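Local atomic coordinates of glutamine cyclotransferase (Zymomonas mobilis, PDB entry 3NOL), a protein that catalyses the cyclisation of N-terminal glutamine residues of peptides and proteins to pyroglutamate, with release of ammonia. Residues F44-F49 with F88-S93; S65-V70 with Q79-G84; E128-T133 with E173-E178. One frame throughout, in Å; residues are numbered along the deposited sequence.

Interaction 1: residues F44-F49 with F88-S93; sequences FTEGFF and FGEGIS. With CA (calcium ion), chain B.
Glu46 and Glu90 meet where the innermost strands of two neighbouring blades of the five-bladed beta-propeller run side by side. The strands are nearly parallel, 14° apart. Each belongs to a different sheet, and side chains, close backbone packing and water carry the contact. Both glutamates are bent at chi2 and point the same way, with their carboxylate planes turned 68° apart. Glu46 OE1 lies 3.0 Å from Glu90 OE1, a pair of acceptors and not a hydrogen bond. Water 1 bridges the two groups, donating to Glu46 OE2 and to Glu90 OE2, each at 2.7 Å. Glu46 OE2 also forms a salt bridge with Lys244, and OE1 is hydrogen-bonded to a bound glycerol. The glycerol, probably from the crystallisation liquor, may mark a small polar pocket. A classic beta bulge sets Glu46 and Gly47 together opposite Ser58 of the next strand. Within the bulge, Gly47 CA comes to 4.0 Å from Gly91 CA, so the backbones nearly touch. Further along, Phe49 crosses Ile92 at about a right angle. Phe49 CG sits between the backbone N and the carbonyl carbon (chi1 66°), which turns the ring toward the second strand. Its CE1 packs on Ile92 CD1 at 3.6 Å, while Tyr56 of the same blade meets the ring as well. Phe48 turns its CB away from 88-93, with its O 2.3 Å from the calcium ion. Ile92 O lies at the edge of the Phe49 ring, near its plane, 3.4 Å from Phe49 CD1.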
ATOM      1  N   PHE A  44       7.014   2.544  10.320  1.00  7.30           N
ATOM      2  CA  PHE A  44       6.957   1.249   9.613  1.00  7.40           C
ATOM      3  C   PHE A  44       5.706   1.178   8.737  1.00  7.40           C
ATOM      4  O   PHE A  44       4.652   0.679   9.165  1.00  7.73           O
ATOM      5  CB  PHE A  44       6.936   0.067  10.592  1.00  7.42           C
ATOM      6  CG  PHE A  44       8.222  -0.129  11.358  1.00  8.34           C
ATOM      7  CD1 PHE A  44       8.385   0.446  12.626  1.00  8.58           C
ATOM      8  CD2 PHE A  44       9.250  -0.925  10.825  1.00  9.12           C
ATOM      9  CE1 PHE A  44       9.573   0.221  13.367  1.00  7.93           C
ATOM     10  CE2 PHE A  44      10.453  -1.126  11.541  1.00  8.29           C
ATOM     11  CZ  PHE A  44      10.607  -0.561  12.811  1.00  8.22           C
ATOM     12  N   THR A  45       5.812   1.696   7.525  1.00  6.95           N
ATOM     13  CA  THR A  45       4.658   1.786   6.633  1.00  7.13           C
ATOM     14  C   THR A  45       4.034   0.422   6.322  1.00  6.97           C
ATOM     15  O   THR A  45       4.737  -0.475   5.810  1.00  6.89           O
ATOM     16  CB  THR A  45       5.095   2.459   5.304  1.00  7.18           C
ATOM     17  OG1 THR A  45       5.686   3.731   5.603  1.00  8.19           O
ATOM     18  CG2 THR A  45       3.903   2.646   4.389  1.00  6.46           C
ATOM     19  N   GLU A  46       2.734   0.259   6.627  1.00  6.07           N
ATOM     20  CA  GLU A  46       1.994  -0.988   6.319  1.00  6.93           C
ATOM     21  C   GLU A  46       0.759  -0.800   5.397  1.00  6.47           C
ATOM     22  O   GLU A  46       0.128  -1.777   4.947  1.00  6.87           O
ATOM     23  CB  GLU A  46       1.533  -1.680   7.603  1.00  7.34           C
ATOM     24  CG  GLU A  46       2.639  -2.016   8.621  1.00  7.44           C
ATOM     25  CD  GLU A  46       3.623  -3.073   8.118  1.00  9.29           C
ATOM     26  OE1 GLU A  46       3.465  -3.580   6.987  1.00 11.23           O
ATOM     27  OE2 GLU A  46       4.563  -3.428   8.876  1.00 12.47           O
ATOM     28  N   GLY A  47       0.416   0.457   5.154  1.00  6.09           N
ATOM     29  CA  GLY A  47      -0.731   0.818   4.318  1.00  5.74           C
ATOM     30  C   GLY A  47      -0.539   2.273   3.944  1.00  6.21           C
ATOM     31  O   GLY A  47      -0.022   3.064   4.747  1.00  6.42           O
ATOM     32  N   PHE A  48      -0.874   2.616   2.708  1.00  5.91           N
ATOM     33  CA  PHE A  48      -0.526   3.946   2.195  1.00  5.25           C
ATOM     34  C   PHE A  48      -1.386   4.265   0.993  1.00  6.00           C
ATOM     35  O   PHE A  48      -1.426   3.512   0.035  1.00  4.47           O
ATOM     36  CB  PHE A  48       0.980   3.948   1.809  1.00  5.45           C
ATOM     37  CG  PHE A  48       1.516   5.264   1.347  1.00  6.63           C
ATOM     38  CD1 PHE A  48       1.458   6.396   2.180  1.00  8.09           C
ATOM     39  CD2 PHE A  48       2.210   5.356   0.140  1.00  8.28           C
ATOM     40  CE1 PHE A  48       2.017   7.633   1.764  1.00  9.49           C
ATOM     41  CE2 PHE A  48       2.773   6.585  -0.277  1.00  5.43           C
ATOM     42  CZ  PHE A  48       2.672   7.718   0.528  1.00  9.38           C
ATOM     43  N   PHE A  49      -2.112   5.372   1.054  1.00  5.43           N
ATOM     44  CA  PHE A  49      -2.854   5.810  -0.128  1.00  5.84           C
ATOM     45  C   PHE A  49      -2.967   7.331  -0.146  1.00  6.58           C
ATOM     46  O   PHE A  49      -2.697   7.989   0.860  1.00  6.33           O
ATOM     47  CB  PHE A  49      -4.227   5.091  -0.242  1.00  6.24           C
ATOM     48  CG  PHE A  49      -5.206   5.442   0.851  1.00  5.71           C
ATOM     49  CD1 PHE A  49      -5.374   4.596   1.948  1.00  6.86           C
ATOM     50  CD2 PHE A  49      -5.967   6.601   0.781  1.00  5.81           C
ATOM     51  CE1 PHE A  49      -6.282   4.891   2.942  1.00  6.86           C
ATOM     52  CE2 PHE A  49      -6.894   6.914   1.795  1.00  6.35           C
ATOM     53  CZ  PHE A  49      -7.046   6.055   2.886  1.00  6.66           C
ATOM     54  N   PHE A  88      -2.877  -4.852  15.619  1.00 14.50           N
ATOM     55  CA  PHE A  88      -1.801  -4.220  14.898  1.00 13.30           C
ATOM     56  C   PHE A  88      -2.226  -4.026  13.454  1.00 12.36           C
ATOM     57  O   PHE A  88      -2.494  -5.007  12.761  1.00 12.54           O
ATOM     58  CB  PHE A  88      -0.520  -5.042  14.973  1.00 13.31           C
ATOM     59  CG  PHE A  88       0.697  -4.251  14.588  1.00 13.65           C
ATOM     60  CD1 PHE A  88       1.038  -4.101  13.239  1.00 15.30           C
ATOM     61  CD2 PHE A  88       1.464  -3.612  15.556  1.00 12.98           C
ATOM     62  CE1 PHE A  88       2.132  -3.334  12.870  1.00 15.88           C
ATOM     63  CE2 PHE A  88       2.571  -2.828  15.182  1.00 13.09           C
ATOM     64  CZ  PHE A  88       2.896  -2.695  13.846  1.00 14.66           C
ATOM     65  N   GLY A  89      -2.282  -2.780  13.013  1.00 10.94           N
ATOM     66  CA  GLY A  89      -2.843  -2.458  11.704  1.00  9.87           C
ATOM     67  C   GLY A  89      -1.920  -2.820  10.550  1.00  9.17           C
ATOM     68  O   GLY A  89      -0.687  -2.748  10.677  1.00  9.46           O
ATOM     69  N   GLU A  90      -2.529  -3.204   9.424  1.00  7.69           N
ATOM     70  CA  GLU A  90      -1.802  -3.413   8.165  1.00  7.75           C
ATOM     71  C   GLU A  90      -2.393  -2.520   7.070  1.00  7.14           C
ATOM     72  O   GLU A  90      -2.520  -1.316   7.290  1.00  7.33           O
ATOM     73  CB  GLU A  90      -1.740  -4.887   7.787  1.00  7.60           C
ATOM     74  CG  GLU A  90      -1.042  -5.733   8.856  1.00  8.87           C
ATOM     75  CD  GLU A  90       0.448  -5.422   8.992  1.00  9.99           C
ATOM     76  OE1 GLU A  90       1.031  -4.890   8.029  1.00  9.54           O
ATOM     77  OE2 GLU A  90       1.019  -5.725  10.077  1.00 12.54           O
ATOM     78  N   GLY A  91      -2.733  -3.079   5.913  1.00  5.76           N
ATOM     79  CA  GLY A  91      -3.218  -2.250   4.793  1.00  5.67           C
ATOM     80  C   GLY A  91      -4.434  -1.410   5.094  1.00  5.37           C
ATOM     81  O   GLY A  91      -5.269  -1.785   5.921  1.00  6.15           O
ATOM     82  N   ILE A  92      -4.499  -0.238   4.462  1.00  5.16           N
ATOM     83  CA  ILE A  92      -5.702   0.583   4.537  1.00  5.84           C
ATOM     84  C   ILE A  92      -6.064   1.060   3.134  1.00  5.46           C
ATOM     85  O   ILE A  92      -5.197   1.213   2.262  1.00  5.16           O
ATOM     86  CB  ILE A  92      -5.562   1.802   5.512  1.00  5.24           C
ATOM     87  CG1 ILE A  92      -4.360   2.704   5.127  1.00  6.22           C
ATOM     88  CG2 ILE A  92      -5.478   1.322   6.955  1.00  6.27           C
ATOM     89  CD1 ILE A  92      -4.322   4.049   5.853  1.00  7.27           C
ATOM     90  N   SER A  93      -7.351   1.319   2.938  1.00  7.14           N
ATOM     91  CA  SER A  93      -7.841   1.875   1.680  1.00  6.82           C
ATOM     92  C   SER A  93      -9.086   2.679   1.983  1.00  7.23           C
ATOM     93  O   SER A  93      -9.862   2.330   2.899  1.00  7.60           O
ATOM     94  CB  SER A  93      -8.183   0.763   0.682  1.00  8.36           C
ATOM     95  OG  SER A  93      -8.727   1.313  -0.526  1.00 10.14           O
TER
HETATM   96 CA    CA B 263      -1.594   1.772  -1.468  1.00  5.77          CA
HETATM   97  O   HOH W   1       3.701  -5.708  10.064  1.00 12.91           O
HETATM   98  O   HOH W   2      -3.828   1.501  -0.650  1.00  6.17           O

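Interaction 2: residues S65-V70 with Q79-G84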
ATOM      1  N   SER A  65       0.355   0.629  16.772  1.00 11.18           N
ATOM      2  CA  SER A  65      -0.043   0.912  15.391  1.00 10.84           C
ATOM      3  C   SER A  65      -0.999   2.117  15.309  1.00  9.79           C
ATOM      4  O   SER A  65      -1.881   2.297  16.166  1.00  9.17           O
ATOM      5  CB  SER A  65      -0.635  -0.363  14.778  1.00 11.55           C
ATOM      6  OG  SER A  65      -1.591  -0.108  13.779  1.00 13.55           O
ATOM      7  N   SER A  66      -0.804   2.938  14.282  1.00  9.30           N
ATOM      8  CA  SER A  66      -1.602   4.150  14.104  1.00  8.59           C
ATOM      9  C   SER A  66      -2.067   4.330  12.654  1.00  8.80           C
ATOM     10  O   SER A  66      -1.428   3.827  11.723  1.00  7.64           O
ATOM     11  CB  SER A  66      -0.778   5.372  14.530  1.00  9.42           C
ATOM     12  OG  SER A  66      -0.660   5.463  15.946  1.00 11.34           O
ATOM     13  N   ILE A  67      -3.163   5.079  12.488  1.00  8.28           N
ATOM     14  CA  ILE A  67      -3.610   5.525  11.168  1.00  8.46           C
ATOM     15  C   ILE A  67      -3.453   7.048  11.198  1.00  8.30           C
ATOM     16  O   ILE A  67      -3.918   7.693  12.137  1.00  7.20           O
ATOM     17  CB  ILE A  67      -5.104   5.135  10.875  1.00  9.16           C
ATOM     18  CG1 ILE A  67      -5.336   3.604  10.951  1.00 12.34           C
ATOM     19  CG2 ILE A  67      -5.562   5.743   9.530  1.00  9.51           C
ATOM     20  CD1 ILE A  67      -4.337   2.755  10.269  1.00 12.50           C
ATOM     21  N   ARG A  68      -2.768   7.606  10.205  1.00  7.26           N
ATOM     22  CA  ARG A  68      -2.544   9.056  10.178  1.00  8.09           C
ATOM     23  C   ARG A  68      -2.889   9.694   8.845  1.00  7.92           C
ATOM     24  O   ARG A  68      -2.696   9.081   7.793  1.00  6.60           O
ATOM     25  CB  ARG A  68      -1.101   9.409  10.538  1.00  9.10           C
ATOM     26  CG  ARG A  68      -0.050   8.668   9.725  1.00  9.46           C
ATOM     27  CD  ARG A  68       1.400   9.165   9.941  1.00 11.11           C
ATOM     28  NE  ARG A  68       1.747   9.284  11.360  1.00 12.14           N
ATOM     29  CZ  ARG A  68       2.984   9.253  11.864  1.00 14.06           C
ATOM     30  NH1 ARG A  68       4.076   9.080  11.078  1.00  9.31           N
ATOM     31  NH2 ARG A  68       3.121   9.408  13.180  1.00 14.72           N
ATOM     32  N   LYS A  69      -3.388  10.930   8.917  1.00  7.45           N
ATOM     33  CA  LYS A  69      -3.521  11.801   7.749  1.00  6.78           C
ATOM     34  C   LYS A  69      -2.289  12.702   7.707  1.00  7.46           C
ATOM     35  O   LYS A  69      -1.989  13.373   8.692  1.00  7.23           O
ATOM     36  CB  LYS A  69      -4.773  12.672   7.885  1.00  6.97           C
ATOM     37  CG  LYS A  69      -5.004  13.560   6.701  1.00  7.45           C
ATOM     38  CD  LYS A  69      -6.307  14.381   6.886  1.00 10.20           C
ATOM     39  CE  LYS A  69      -6.548  15.338   5.714  1.00 11.45           C
ATOM     40  NZ  LYS A  69      -7.794  16.168   5.908  1.00 12.23           N
ATOM     41  N   VAL A  70      -1.602  12.723   6.566  1.00  7.52           N
ATOM     42  CA  VAL A  70      -0.279  13.337   6.458  1.00  8.34           C
ATOM     43  C   VAL A  70      -0.210  14.362   5.307  1.00  8.73           C
ATOM     44  O   VAL A  70      -0.614  14.073   4.161  1.00  7.79           O
ATOM     45  CB  VAL A  70       0.814  12.224   6.263  1.00  8.17           C
ATOM     46  CG1 VAL A  70       2.176  12.827   6.059  1.00  9.35           C
ATOM     47  CG2 VAL A  70       0.845  11.280   7.413  1.00  8.46           C
ATOM     48  N   GLN A  79      -3.820  14.453  11.706  1.00  7.98           N
ATOM     49  CA  GLN A  79      -4.852  13.690  12.410  1.00  7.93           C
ATOM     50  C   GLN A  79      -4.318  12.285  12.605  1.00  7.33           C
ATOM     51  O   GLN A  79      -3.705  11.742  11.701  1.00  7.07           O
ATOM     52  CB  GLN A  79      -6.091  13.660  11.517  1.00  7.84           C
ATOM     53  CG  GLN A  79      -7.275  12.902  12.041  1.00 12.26           C
ATOM     54  CD  GLN A  79      -8.378  12.896  10.992  1.00 15.76           C
ATOM     55  OE1 GLN A  79      -8.091  12.776   9.799  1.00 17.51           O
ATOM     56  NE2 GLN A  79      -9.628  13.041  11.420  1.00 16.70           N
ATOM     57  N   GLN A  80      -4.520  11.693  13.782  1.00  7.47           N
ATOM     58  CA  GLN A  80      -4.014  10.336  13.989  1.00  7.55           C
ATOM     59  C   GLN A  80      -4.864   9.618  15.013  1.00  8.21           C
ATOM     60  O   GLN A  80      -5.296  10.245  15.983  1.00  7.22           O
ATOM     61  CB  GLN A  80      -2.568  10.408  14.493  1.00  8.69           C
ATOM     62  CG  GLN A  80      -1.841   9.056  14.561  1.00  9.37           C
ATOM     63  CD  GLN A  80      -0.356   9.242  14.816  1.00 10.94           C
ATOM     64  OE1 GLN A  80       0.307  10.053  14.128  1.00 13.72           O
ATOM     65  NE2 GLN A  80       0.196   8.488  15.788  1.00 10.91           N
ATOM     66  N   ILE A  81      -5.089   8.321  14.786  1.00  6.97           N
ATOM     67  CA  ILE A  81      -5.639   7.419  15.820  1.00  8.12           C
ATOM     68  C   ILE A  81      -4.625   6.323  16.103  1.00  8.74           C
ATOM     69  O   ILE A  81      -3.867   5.926  15.204  1.00  8.26           O
ATOM     70  CB  ILE A  81      -7.049   6.846  15.460  1.00  7.98           C
ATOM     71  CG1 ILE A  81      -7.035   6.017  14.159  1.00  8.05           C
ATOM     72  CG2 ILE A  81      -8.092   7.986  15.439  1.00  7.17           C
ATOM     73  CD1 ILE A  81      -8.312   5.204  13.876  1.00  8.57           C
ATOM     74  N   GLU A  82      -4.581   5.880  17.355  1.00  8.28           N
ATOM     75  CA  GLU A  82      -3.733   4.791  17.758  1.00  9.21           C
ATOM     76  C   GLU A  82      -4.647   3.606  18.069  1.00  9.10           C
ATOM     77  O   GLU A  82      -5.561   3.707  18.902  1.00  8.75           O
ATOM     78  CB  GLU A  82      -2.931   5.197  19.004  1.00  8.34           C
ATOM     79  CG  GLU A  82      -1.995   4.105  19.466  1.00  9.44           C
ATOM     80  CD  GLU A  82      -1.090   4.502  20.630  1.00 10.06           C
ATOM     81  OE1 GLU A  82      -1.143   5.669  21.106  1.00 11.19           O
ATOM     82  OE2 GLU A  82      -0.322   3.609  21.073  1.00  9.14           O
ATOM     83  N   LEU A  83      -4.404   2.482  17.404  1.00 10.04           N
ATOM     84  CA  LEU A  83      -5.222   1.295  17.611  1.00 10.86           C
ATOM     85  C   LEU A  83      -4.972   0.698  18.991  1.00 11.58           C
ATOM     86  O   LEU A  83      -3.883   0.850  19.545  1.00 11.28           O
ATOM     87  CB  LEU A  83      -4.936   0.244  16.535  1.00 11.42           C
ATOM     88  CG  LEU A  83      -5.252   0.644  15.084  1.00 11.90           C
ATOM     89  CD1 LEU A  83      -5.364  -0.622  14.244  1.00 12.02           C
ATOM     90  CD2 LEU A  83      -6.510   1.489  14.960  1.00 15.15           C
ATOM     91  N   GLY A  84      -5.986   0.029  19.533  1.00 12.62           N
ATOM     92  CA  GLY A  84      -5.824  -0.694  20.804  1.00 13.99           C
ATOM     93  C   GLY A  84      -4.619  -1.626  20.797  1.00 14.89           C
ATOM     94  O   GLY A  84      -4.234  -2.172  19.759  1.00 14.85           O
TER
HETATM   95  O   HOH W   3      -1.709  -0.698  18.482  1.00 16.12           O
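Arg68 holds Gln80 side-on, with two nitrogens on a single oxygen. Arg68 NE donates to Gln80 OE1 at 3.2 Å and Arg68 NH2 donates to it at 3.0 Å. Both nitrogens approach from the same face of the amide, whose plane is 52° from the guanidinium; the oxygen itself lies almost in the guanidinium plane. The arginine chain is bent at chi3 (49°), which brings its head alongside the extended Gln80. Arg68 NH1 is taken up by a salt bridge to Asp40. A leucine here would probably leave Gln80 OE1 without its two donors, Asp40 without its counter-charge, and the amide freer to turn. The other end of that amide makes a weak bond, Gln80 NE2 to Ser66 OG at 3.1 Å.

Strands 64-70 and 77-82 form the outer beta hairpin of one propeller blade. Ile67 and Ile81 are a hydrogen-bonded antiparallel pair: Ile67 N reaches Ile81 O at 2.9 Å, and Ile81 N answers to Ile67 O at 3.0 Å. Lys69 N donates to Gln79 O, and Leu83 N donates to Ser65 O at 2.8 Å. On the face carrying Ile67 and Ile81, both isoleucines also touch Trp112 of the next blade. Gln79 NE2 finds its acceptor in Arg115 O. Ser65 OG accepts from Gly89 N. Water 3 accepts from Ser65 N at 3.0 Å and donates to Leu83 O.

Interaction 3: residues E128-T133 with E173-E178; sequences EGWGLT and ELNELE. With CA (calcium ion), chain B.
Glu176 OE2 is gripped by the calcium ion, by water 4 and, in a probable hydrogen bond, by Phe48 N. Water 4 donates to OE2 at 2.7 Å and accepts from Leu132 N, so it joins the glutamate to the facing segment. Glu176 chelates the metal with both oxygens, OE1 and OE2 each at 2.5 Å. Leu177 O and Glu178 OE2 bind it too, the latter at 2.3 Å; the Glu178 chain bends at chi2 (69°) to reach it. Phe48 O, Ile230 O and water 2 complete seven ligands. Water 2 donates to Leu132 O at 2.8 Å, which puts that carbonyl in the second shell. The site lies in the middle of the beta-propeller, where the inner strands of the blades converge; the ion directly joins three of them, through Phe48, residues 176-178 and Ile230. The chain bends sharply at Glu176 and continues into the inner strand of the next blade. That strand runs next to 132-134 of the preceding blade. There Thr133 CG2 packs across Leu177 CB at 3.6 Å, while Thr133 OG1 is hydrogen-bonded to Trp179 N. Ahead of the corner, Gly131 CA makes a CA-H...O contact with Asn175 O. Trp130 crosses the Asn175 side chain, with Trp130 CE3 3.5 Å from Asn175 OD1 and ring and amide planes 58° apart. Trp189 meets the indole edge-to-face. A hydrogen bond also holds the indole: Trp130 NE1 donates to Glu128 OE1 at 2.9 Å, nearly straight at 167°. Asn175 ND2 is hydrogen-bonded to the bound glycerol.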
ATOM      1  N   GLU A 128      -4.660 -14.055   6.683  1.00 10.26           N
ATOM      2  CA  GLU A 128      -3.964 -12.802   7.016  1.00 10.59           C
ATOM      3  C   GLU A 128      -4.383 -11.680   6.067  1.00  9.78           C
ATOM      4  O   GLU A 128      -5.059 -11.925   5.070  1.00  9.80           O
ATOM      5  CB  GLU A 128      -2.443 -12.976   6.974  1.00 11.29           C
ATOM      6  CG  GLU A 128      -1.932 -13.874   8.115  1.00 12.35           C
ATOM      7  CD  GLU A 128      -0.419 -13.833   8.299  1.00 13.67           C
ATOM      8  OE1 GLU A 128       0.314 -13.319   7.414  1.00 16.39           O
ATOM      9  OE2 GLU A 128       0.041 -14.304   9.370  1.00 16.58           O
ATOM     10  N   GLY A 129      -4.029 -10.453   6.446  1.00  9.63           N
ATOM     11  CA  GLY A 129      -4.349  -9.270   5.671  1.00  9.43           C
ATOM     12  C   GLY A 129      -3.113  -8.383   5.649  1.00  8.42           C
ATOM     13  O   GLY A 129      -2.624  -7.934   6.705  1.00  8.89           O
ATOM     14  N   TRP A 130      -2.588  -8.166   4.441  1.00  7.15           N
ATOM     15  CA  TRP A 130      -1.380  -7.363   4.267  1.00  6.93           C
ATOM     16  C   TRP A 130      -1.762  -6.038   3.589  1.00  6.49           C
ATOM     17  O   TRP A 130      -2.117  -5.098   4.285  1.00  6.35           O
ATOM     18  CB  TRP A 130      -0.290  -8.130   3.484  1.00  6.92           C
ATOM     19  CG  TRP A 130       0.348  -9.295   4.239  1.00  6.99           C
ATOM     20  CD1 TRP A 130      -0.221 -10.079   5.227  1.00  7.15           C
ATOM     21  CD2 TRP A 130       1.667  -9.803   4.041  1.00  7.17           C
ATOM     22  NE1 TRP A 130       0.682 -11.036   5.652  1.00  7.61           N
ATOM     23  CE2 TRP A 130       1.843 -10.887   4.935  1.00  7.14           C
ATOM     24  CE3 TRP A 130       2.733  -9.440   3.195  1.00  7.12           C
ATOM     25  CZ2 TRP A 130       3.042 -11.610   5.003  1.00  6.53           C
ATOM     26  CZ3 TRP A 130       3.931 -10.181   3.263  1.00  8.16           C
ATOM     27  CH2 TRP A 130       4.065 -11.243   4.173  1.00  6.67           C
ATOM     28  N   GLY A 131      -1.719  -5.970   2.255  1.00  5.73           N
ATOM     29  CA  GLY A 131      -2.093  -4.737   1.541  1.00  5.55           C
ATOM     30  C   GLY A 131      -3.578  -4.652   1.187  1.00  5.52           C
ATOM     31  O   GLY A 131      -4.257  -5.672   1.079  1.00  5.64           O
ATOM     32  N   LEU A 132      -4.076  -3.418   1.015  1.00  5.76           N
ATOM     33  CA  LEU A 132      -5.462  -3.195   0.645  1.00  5.51           C
ATOM     34  C   LEU A 132      -5.566  -1.971  -0.268  1.00  5.32           C
ATOM     35  O   LEU A 132      -4.938  -0.962  -0.022  1.00  5.14           O
ATOM     36  CB  LEU A 132      -6.328  -3.016   1.887  1.00  5.83           C
ATOM     37  CG  LEU A 132      -7.836  -2.908   1.701  1.00  6.21           C
ATOM     38  CD1 LEU A 132      -8.417  -4.266   1.218  1.00  5.76           C
ATOM     39  CD2 LEU A 132      -8.496  -2.456   3.035  1.00  5.55           C
ATOM     40  N   THR A 133      -6.344  -2.108  -1.330  1.00  5.74           N
ATOM     41  CA  THR A 133      -6.653  -0.981  -2.228  1.00  6.37           C
ATOM     42  C   THR A 133      -8.093  -1.211  -2.745  1.00  6.70           C
ATOM     43  O   THR A 133      -8.816  -2.090  -2.222  1.00  6.72           O
ATOM     44  CB  THR A 133      -5.582  -0.828  -3.389  1.00  6.62           C
ATOM     45  OG1 THR A 133      -5.814   0.386  -4.130  1.00  5.42           O
ATOM     46  CG2 THR A 133      -5.617  -2.040  -4.350  1.00  7.96           C
ATOM     47  N   GLU A 173       4.515 -13.236  -1.507  1.00  7.37           N
ATOM     48  CA  GLU A 173       5.008 -12.085  -0.750  1.00  6.73           C
ATOM     49  C   GLU A 173       4.410 -10.750  -1.217  1.00  6.46           C
ATOM     50  O   GLU A 173       4.972  -9.689  -0.948  1.00  6.44           O
ATOM     51  CB  GLU A 173       6.546 -12.012  -0.693  1.00  7.92           C
ATOM     52  CG  GLU A 173       7.205 -13.342  -0.288  1.00  9.56           C
ATOM     53  CD  GLU A 173       6.653 -13.884   1.027  1.00 11.47           C
ATOM     54  OE1 GLU A 173       6.414 -13.092   1.953  1.00 14.10           O
ATOM     55  OE2 GLU A 173       6.450 -15.117   1.129  1.00 17.24           O
ATOM     56  N   LEU A 174       3.267 -10.817  -1.894  1.00  5.72           N
ATOM     57  CA  LEU A 174       2.540  -9.586  -2.264  1.00  5.53           C
ATOM     58  C   LEU A 174       2.129  -8.792  -1.014  1.00  5.46           C
ATOM     59  O   LEU A 174       1.492  -9.332  -0.102  1.00  5.62           O
ATOM     60  CB  LEU A 174       1.298  -9.930  -3.099  1.00  5.71           C
ATOM     61  CG  LEU A 174       1.557 -10.814  -4.339  1.00  6.08           C
ATOM     62  CD1 LEU A 174       0.188 -11.041  -5.035  1.00  9.62           C
ATOM     63  CD2 LEU A 174       2.616 -10.205  -5.280  1.00  7.17           C
ATOM     64  N   ASN A 175       2.491  -7.509  -0.982  1.00  4.90           N
ATOM     65  CA  ASN A 175       2.295  -6.697   0.223  1.00  5.38           C
ATOM     66  C   ASN A 175       1.461  -5.441  -0.109  1.00  4.86           C
ATOM     67  O   ASN A 175       0.354  -5.602  -0.635  1.00  5.32           O
ATOM     68  CB  ASN A 175       3.654  -6.344   0.842  1.00  6.12           C
ATOM     69  CG  ASN A 175       3.569  -6.099   2.352  1.00  7.22           C
ATOM     70  OD1 ASN A 175       2.472  -5.963   2.927  1.00  8.16           O
ATOM     71  ND2 ASN A 175       4.735  -6.032   3.000  1.00  6.25           N
ATOM     72  N   GLU A 176       1.966  -4.219   0.161  1.00  5.08           N
ATOM     73  CA  GLU A 176       1.144  -3.000  -0.094  1.00  5.29           C
ATOM     74  C   GLU A 176       0.664  -2.951  -1.555  1.00  5.50           C
ATOM     75  O   GLU A 176       1.411  -3.302  -2.478  1.00  5.56           O
ATOM     76  CB  GLU A 176       1.869  -1.699   0.328  1.00  4.94           C
ATOM     77  CG  GLU A 176       1.000  -0.726   1.101  1.00  5.49           C
ATOM     78  CD  GLU A 176       0.106   0.161   0.205  1.00  5.72           C
ATOM     79  OE1 GLU A 176       0.583   0.634  -0.858  1.00  4.36           O
ATOM     80  OE2 GLU A 176      -1.057   0.425   0.608  1.00  4.47           O
ATOM     81  N   LEU A 177      -0.594  -2.551  -1.741  1.00  5.53           N
ATOM     82  CA  LEU A 177      -1.216  -2.548  -3.073  1.00  4.51           C
ATOM     83  C   LEU A 177      -1.640  -1.146  -3.456  1.00  5.21           C
ATOM     84  O   LEU A 177      -1.910  -0.314  -2.572  1.00  4.35           O
ATOM     85  CB  LEU A 177      -2.481  -3.406  -3.083  1.00  4.98           C
ATOM     86  CG  LEU A 177      -2.368  -4.888  -2.720  1.00  4.24           C
ATOM     87  CD1 LEU A 177      -3.735  -5.557  -2.913  1.00  7.19           C
ATOM     88  CD2 LEU A 177      -1.289  -5.521  -3.602  1.00  6.74           C
ATOM     89  N   GLU A 178      -1.748  -0.925  -4.766  1.00  4.37           N
ATOM     90  CA  GLU A 178      -2.423   0.272  -5.273  1.00  5.55           C
ATOM     91  C   GLU A 178      -3.037   0.023  -6.650  1.00  6.24           C
ATOM     92  O   GLU A 178      -2.349  -0.471  -7.539  1.00  6.33           O
ATOM     93  CB  GLU A 178      -1.458   1.468  -5.349  1.00  5.27           C
ATOM     94  CG  GLU A 178      -2.216   2.780  -5.585  1.00  7.00           C
ATOM     95  CD  GLU A 178      -3.046   3.207  -4.370  1.00  8.01           C
ATOM     96  OE1 GLU A 178      -3.990   3.996  -4.569  1.00 10.78           O
ATOM     97  OE2 GLU A 178      -2.759   2.768  -3.213  1.00  6.69           O
TER
HETATM   98 CA    CA B 263      -1.594   1.772  -1.468  1.00  5.77          CA
HETATM   99  O   HOH W   4      -2.943  -0.873   2.012  1.00  5.69           O
HETATM  100  O   HOH W   2      -3.828   1.501  -0.650  1.00  6.17           O
HETATM  101  O   HOH W   5      -5.687   2.526  -2.454  1.00  8.07           O

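How the interactions relate
From the N terminus, residues 44-49 lead one blade from its inner strand outward to the hairpin of interaction 2. That hairpin closes a short loop nested inside the loop that interaction 1 closes. The chain then returns to the centre at 88-93, where interaction 1 joins this blade to the next. Ile92 CG2 packs on Ile67 CD1 and links the two contacts. Interaction 3 follows in series, closing its own loop and joining the blade that begins at 132-134 to the one that begins at 177-180. It meets interaction 1 in a probable hydrogen bond between Gly91 N and Trp130 O. The calcium ion and water 2 belong to both central contacts, whereas interaction 2 lies outward and does not touch interaction 3.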